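Local coordinates for protein chitinase (Chromobacterium violaceum, PDB 4TXG) that probably hydrolyses the glycosidic bonds of chitin, breaking the polysaccharide into smaller sugars, at residues L413-K418 and N426-P431; T441-H446 and Y760-G765. All coordinates share one frame; numbering follows the deposited sequence.

Interaction 1: L413-K418 and N426-P431. With CS (cesium ion), chain F.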
loop_
_atom_site.group_PDB
_atom_site.type_symbol
_atom_site.label_atom_id
_atom_site.label_comp_id
_atom_site.label_asym_id
_atom_site.label_seq_id
_atom_site.Cartn_x
_atom_site.Cartn_y
_atom_site.Cartn_z
ATOM N N LEU A 413 -11.929 4.905 7.747
ATOM C CA LEU A 413 -11.363 6.102 7.117
ATOM C C LEU A 413 -10.669 6.996 8.148
ATOM O O LEU A 413 -9.575 7.509 7.906
ATOM C CB LEU A 413 -12.452 6.906 6.406
ATOM C CG LEU A 413 -12.018 8.223 5.759
ATOM C CD1 LEU A 413 -10.917 7.987 4.734
ATOM C CD2 LEU A 413 -13.211 8.918 5.114
ATOM N N TYR A 414 -11.335 7.190 9.284
ATOM C CA TYR A 414 -10.875 8.091 10.341
ATOM C C TYR A 414 -10.736 7.413 11.697
ATOM O O TYR A 414 -11.325 6.368 11.944
ATOM C CB TYR A 414 -11.866 9.239 10.540
ATOM C CG TYR A 414 -12.047 10.216 9.406
ATOM C CD1 TYR A 414 -10.962 10.717 8.697
ATOM C CD2 TYR A 414 -13.319 10.695 9.096
ATOM C CE1 TYR A 414 -11.140 11.642 7.685
ATOM C CE2 TYR A 414 -13.510 11.614 8.086
ATOM C CZ TYR A 414 -12.418 12.089 7.390
ATOM O OH TYR A 414 -12.615 13.012 6.393
ATOM N N ASP A 415 -9.994 8.060 12.587
ATOM C CA ASP A 415 -10.026 7.747 14.010
ATOM C C ASP A 415 -11.312 8.326 14.635
ATOM O O ASP A 415 -11.754 9.404 14.225
ATOM C CB ASP A 415 -8.795 8.331 14.693
ATOM C CG ASP A 415 -8.692 7.921 16.148
ATOM O OD1 ASP A 415 -8.250 6.782 16.408
ATOM O OD2 ASP A 415 -9.070 8.730 17.016
ATOM N N ASP A 416 -11.905 7.617 15.602
ATOM C CA ASP A 416 -13.088 8.121 16.327
ATOM C C ASP A 416 -12.798 8.275 17.820
ATOM O O ASP A 416 -13.703 8.534 18.620
ATOM C CB ASP A 416 -14.318 7.203 16.105
ATOM C CG ASP A 416 -14.211 5.838 16.820
ATOM O OD1 ASP A 416 -13.122 5.465 17.308
ATOM O OD2 ASP A 416 -15.240 5.117 16.874
ATOM N N GLY A 417 -11.531 8.126 18.191
ATOM C CA GLY A 417 -11.122 8.298 19.574
ATOM C C GLY A 417 -11.422 7.083 20.435
ATOM O O GLY A 417 -11.155 7.087 21.641
ATOM N N LYS A 418 -11.964 6.032 19.825
ATOM C CA LYS A 418 -12.452 4.884 20.599
ATOM C C LYS A 418 -11.936 3.520 20.110
ATOM O O LYS A 418 -12.487 2.486 20.489
ATOM C CB LYS A 418 -13.982 4.862 20.584
ATOM C CG LYS A 418 -14.653 6.060 21.238
ATOM C CD LYS A 418 -16.169 5.936 21.129
ATOM C CE LYS A 418 -16.850 7.293 21.081
ATOM N NZ LYS A 418 -16.513 8.029 19.827
ATOM N N ASN A 426 -2.854 2.326 25.477
ATOM C CA ASN A 426 -2.769 3.657 26.090
ATOM C C ASN A 426 -2.374 4.762 25.111
ATOM O O ASN A 426 -1.818 5.784 25.507
ATOM C CB ASN A 426 -1.778 3.652 27.263
ATOM C CG ASN A 426 -2.063 4.740 28.269
ATOM O OD1 ASN A 426 -3.210 4.957 28.646
ATOM N ND2 ASN A 426 -1.015 5.433 28.714
ATOM N N VAL A 427 -2.679 4.557 23.836
ATOM C CA VAL A 427 -2.303 5.516 22.800
ATOM C C VAL A 427 -3.027 6.860 22.933
ATOM O O VAL A 427 -2.414 7.916 22.765
ATOM C CB VAL A 427 -2.559 4.898 21.406
ATOM C CG1 VAL A 427 -2.501 5.952 20.307
ATOM C CG2 VAL A 427 -1.542 3.776 21.143
ATOM N N TYR A 428 -4.322 6.839 23.247
ATOM C CA TYR A 428 -5.061 8.095 23.329
ATOM C C TYR A 428 -4.660 8.900 24.553
ATOM O O TYR A 428 -4.681 10.125 24.527
ATOM C CB TYR A 428 -6.574 7.854 23.358
ATOM C CG TYR A 428 -7.135 7.251 22.093
ATOM C CD1 TYR A 428 -7.060 7.932 20.877
ATOM C CD2 TYR A 428 -7.769 6.019 22.119
ATOM C CE1 TYR A 428 -7.588 7.381 19.719
ATOM C CE2 TYR A 428 -8.306 5.468 20.972
ATOM C CZ TYR A 428 -8.207 6.148 19.780
ATOM O OH TYR A 428 -8.746 5.586 18.642
ATOM N N SER A 429 -4.305 8.204 25.628
ATOM C CA SER A 429 -4.052 8.862 26.900
ATOM C C SER A 429 -2.627 9.379 27.088
ATOM O O SER A 429 -2.393 10.213 27.960
ATOM C CB SER A 429 -4.390 7.915 28.052
ATOM O OG SER A 429 -5.760 7.543 27.991
ATOM N N THR A 430 -1.670 8.904 26.299
ATOM C CA THR A 430 -0.291 9.349 26.529
ATOM C C THR A 430 -0.114 10.728 25.890
ATOM O O THR A 430 -0.376 10.916 24.699
ATOM C CB THR A 430 0.757 8.325 26.003
ATOM O OG1 THR A 430 2.083 8.818 26.246
ATOM C CG2 THR A 430 0.580 8.052 24.522
ATOM N N PRO A 431 0.289 11.712 26.702
ATOM C CA PRO A 431 0.360 13.111 26.266
ATOM C C PRO A 431 1.182 13.312 24.997
ATOM O O PRO A 431 0.781 14.112 24.156
ATOM C CB PRO A 431 1.035 13.817 27.447
ATOM C CG PRO A 431 0.763 12.944 28.628
ATOM C CD PRO A 431 0.699 11.538 28.108
HETATM CS CS CS F . -5.874 5.360 25.892
HETATM O O HOH W 1 -8.860 5.857 25.809
#

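Interaction 2: T441-H446 and Y760-G765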
loop_
_atom_site.group_PDB
_atom_site.type_symbol
_atom_site.label_atom_id
_atom_site.label_comp_id
_atom_site.label_asym_id
_atom_site.label_seq_id
_atom_site.Cartn_x
_atom_site.Cartn_y
_atom_site.Cartn_z
ATOM N N THR A 441 -7.292 4.998 7.518
ATOM C CA THR A 441 -6.866 5.334 6.164
ATOM C C THR A 441 -6.292 6.744 6.072
ATOM O O THR A 441 -5.262 6.971 5.425
ATOM C CB THR A 441 -8.065 5.187 5.202
ATOM O OG1 THR A 441 -8.547 3.838 5.283
ATOM C CG2 THR A 441 -7.672 5.497 3.754
ATOM N N ASP A 442 -6.951 7.679 6.747
ATOM C CA ASP A 442 -6.551 9.087 6.715
ATOM C C ASP A 442 -5.141 9.246 7.281
ATOM O O ASP A 442 -4.329 9.996 6.720
ATOM C CB ASP A 442 -7.565 9.939 7.497
ATOM C CG ASP A 442 -7.234 11.420 7.492
ATOM O OD1 ASP A 442 -7.662 12.142 6.562
ATOM O OD2 ASP A 442 -6.566 11.876 8.446
ATOM N N TRP A 443 -4.834 8.523 8.361
ATOM C CA TRP A 443 -3.512 8.647 8.987
ATOM C C TRP A 443 -2.446 8.107 8.041
ATOM O O TRP A 443 -1.398 8.733 7.837
ATOM C CB TRP A 443 -3.442 7.908 10.341
ATOM C CG TRP A 443 -2.068 8.030 10.964
ATOM C CD1 TRP A 443 -1.637 8.997 11.824
ATOM C CD2 TRP A 443 -0.942 7.175 10.724
ATOM N NE1 TRP A 443 -0.312 8.790 12.149
ATOM C CE2 TRP A 443 0.136 7.674 11.486
ATOM C CE3 TRP A 443 -0.748 6.019 9.950
ATOM C CZ2 TRP A 443 1.396 7.070 11.493
ATOM C CZ3 TRP A 443 0.508 5.419 9.945
ATOM C CH2 TRP A 443 1.567 5.947 10.717
ATOM N N ALA A 444 -2.717 6.941 7.456
ATOM C CA ALA A 444 -1.766 6.310 6.543
ATOM C C ALA A 444 -1.489 7.181 5.319
ATOM O O ALA A 444 -0.349 7.296 4.875
ATOM C CB ALA A 444 -2.280 4.940 6.114
ATOM N N TYR A 445 -2.537 7.772 4.747
ATOM C CA TYR A 445 -2.346 8.695 3.633
ATOM C C TYR A 445 -1.386 9.816 4.039
ATOM O O TYR A 445 -0.434 10.152 3.320
ATOM C CB TYR A 445 -3.687 9.285 3.184
ATOM C CG TYR A 445 -3.535 10.548 2.368
ATOM C CD1 TYR A 445 -3.099 10.500 1.042
ATOM C CD2 TYR A 445 -3.816 11.789 2.925
ATOM C CE1 TYR A 445 -2.950 11.659 0.299
ATOM C CE2 TYR A 445 -3.674 12.951 2.180
ATOM C CZ TYR A 445 -3.237 12.879 0.879
ATOM O OH TYR A 445 -3.086 14.045 0.148
ATOM N N HIS A 446 -1.637 10.395 5.200
ATOM C CA HIS A 446 -0.830 11.524 5.637
ATOM C C HIS A 446 0.600 11.110 5.957
ATOM O O HIS A 446 1.533 11.902 5.762
ATOM C CB HIS A 446 -1.500 12.211 6.823
ATOM C CG HIS A 446 -2.598 13.132 6.394
ATOM N ND1 HIS A 446 -2.350 14.263 5.652
ATOM C CD2 HIS A 446 -3.942 13.050 6.535
ATOM C CE1 HIS A 446 -3.498 14.868 5.381
ATOM N NE2 HIS A 446 -4.475 14.159 5.910
ATOM N N TYR A 760 6.954 11.180 17.671
ATOM C CA TYR A 760 6.232 10.129 18.390
ATOM C C TYR A 760 5.427 9.140 17.561
ATOM O O TYR A 760 5.048 8.086 18.076
ATOM C CB TYR A 760 5.324 10.775 19.437
ATOM C CG TYR A 760 6.166 11.324 20.550
ATOM C CD1 TYR A 760 6.668 10.479 21.531
ATOM C CD2 TYR A 760 6.527 12.664 20.581
ATOM C CE1 TYR A 760 7.471 10.956 22.538
ATOM C CE2 TYR A 760 7.340 13.153 21.595
ATOM C CZ TYR A 760 7.803 12.290 22.567
ATOM O OH TYR A 760 8.602 12.752 23.587
ATOM N N LEU A 761 5.175 9.455 16.294
ATOM C CA LEU A 761 4.611 8.477 15.366
ATOM C C LEU A 761 5.413 8.513 14.069
ATOM O O LEU A 761 6.067 9.520 13.770
ATOM C CB LEU A 761 3.126 8.745 15.099
ATOM C CG LEU A 761 2.160 8.329 16.223
ATOM C CD1 LEU A 761 0.760 8.902 15.987
ATOM C CD2 LEU A 761 2.101 6.815 16.353
ATOM N N PRO A 762 5.369 7.421 13.287
ATOM C CA PRO A 762 6.216 7.367 12.090
ATOM C C PRO A 762 5.949 8.468 11.066
ATOM O O PRO A 762 4.819 8.958 10.936
ATOM C CB PRO A 762 5.884 5.993 11.501
ATOM C CG PRO A 762 5.554 5.157 12.724
ATOM C CD PRO A 762 4.749 6.115 13.580
ATOM N N ILE A 763 7.014 8.848 10.356
ATOM C CA ILE A 763 6.937 9.765 9.223
ATOM C C ILE A 763 7.746 9.216 8.057
ATOM O O ILE A 763 8.656 8.396 8.246
ATOM C CB ILE A 763 7.485 11.180 9.567
ATOM C CG1 ILE A 763 8.997 11.111 9.787
ATOM C CG2 ILE A 763 6.760 11.777 10.790
ATOM C CD1 ILE A 763 9.657 12.457 10.057
ATOM N N SER A 764 7.396 9.650 6.850
ATOM C CA SER A 764 8.264 9.481 5.691
ATOM C C SER A 764 8.821 10.858 5.342
ATOM O O SER A 764 8.427 11.871 5.941
ATOM C CB SER A 764 7.523 8.860 4.499
ATOM O OG SER A 764 6.472 9.695 4.035
ATOM N N GLY A 765 9.737 10.903 4.390
ATOM C CA GLY A 765 10.414 12.147 4.077
ATOM C C GLY A 765 11.507 12.433 5.095
ATOM O O GLY A 765 12.338 11.568 5.364
#

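Interaction 1: L413-K418 and N426-P431
Y428 and D415 reach for each other from opposite directions, and their first torsions set up the meeting. With CG of Y428 anti to its carbonyl carbon (chi1 -65°), the phenol extends across to the 413-418 loop; D415 holds its carboxylate anti to the main-chain nitrogen (chi1 -174°) and presents it to the end of the ring. The phenol donates a hydrogen bond to the acid: Y428 OH lies 2.6 Å from D415 OD1, which it meets on the syn side, 18° out of the carboxylate plane. The carboxylate itself stands at the ring's edge, its CG in the ring plane. Over one ring face, toward the rim, lies the G417 carbonyl, with G417 O 3.3 Å from Y428 CE2. The ring is thus engaged by carboxylate at its edge and by peptide on a face.

The rest of the acid is used within its own loop. G417 N donates to D415 OD2 at 2.8 Å from well above the carboxylate plane, so both oxygens are occupied and the group's rotation is restrained. One residue on, K418 N binds D416 OD1 at 2.8 Å, while K418 NZ curls back to D416 O at 3.1 Å. Y428 OH also accepts from D419 N, which ties the phenol to the residue just ahead of helix 420-424, and the second carboxylate oxygen of D416 is held by W479 NE1. Beyond the tyrosine, S429 OG coordinates a cesium ion at 3.0 Å together with a water.

Helix 420-424 joins the two segments and ends in a Schellman motif with N426 at C-prime; ahead of it, D415 and D416 form two overlapping Asx turns, within a long excursion that follows barrel strand 391-395 of the GH18 fold.

Interaction 2: T441-H446 and Y760-G765
W443 lies against L761 and P762 where the GH18 barrel domain meets the C-terminal beta module. It projects from helix 441-448, which precedes barrel strand 457-462, while the two apolar residues belong to the loop linking strands 752-758 and 767-773 of two different sheets in that module. All three touching residues are buried, and the contact is apolar.

The close-packed part gathers on the pyrrole nitrogen and the six-membered ring of the indole. With CG anti to the main-chain nitrogen (chi1 179°) and the ring turned nearly perpendicular to the CA-CB-CG plane (chi2 91°), the indole is carried away from the helix and up against the loop. The L761 side chain runs obliquely to the indole, its CD1 4.0 Å from W443 NE1, and the base of the same side chain follows, with L761 CB 4.3 Å from W443 CZ2. P762 lies across the tryptophan at about a right angle, its CD 4.1 Å from W443 CZ2. The peptide carbonyl beyond it completes the group, P762 O being 3.9 Å from W443 CZ2. L377 of helix 374-377 also packs against both W443 and P762, so the pair belongs to a wider apolar cluster.

Farther along the loop, contact with the helix segment fades. The CB of I763 points away from the helix, and its side chain packs on V699 and P700 of its own module, and the flanking Y760 and G765, both partly exposed, form the more solvent-accessible ends. S764 makes no direct contact with 441-446, although its OG is bonded to Y447 O one residue farther along the helix.

The polar edge of the indole is satisfied from a third place: W443 NE1 donates to S702 O, while the hydroxyl of the same serine, S702 OG, is bonded to P762 O.

How the interactions relate
Interaction 1 is partly buried, its centre about 22 Å from the centre of the chain, whereas the touching residues of interaction 2 are all buried, its centre about 12 Å from that point. Their centres are about 14 Å apart, and they touch directly: L413 O is 2.9 Å from D442 N, a probable hydrogen bond, and Y414 packs against D442 beside it. The chemistry changes with depth. Interaction 1 folds one barrel-domain excursion on itself through one tyrosine-to-aspartate hydrogen bond, backed by turn-forming aspartates; interaction 2 brings two domains together through van der Waals contact, with no hydrogen bond between its segments. Helix 441-448 thus receives the 413-418 loop as well as the C-terminal module.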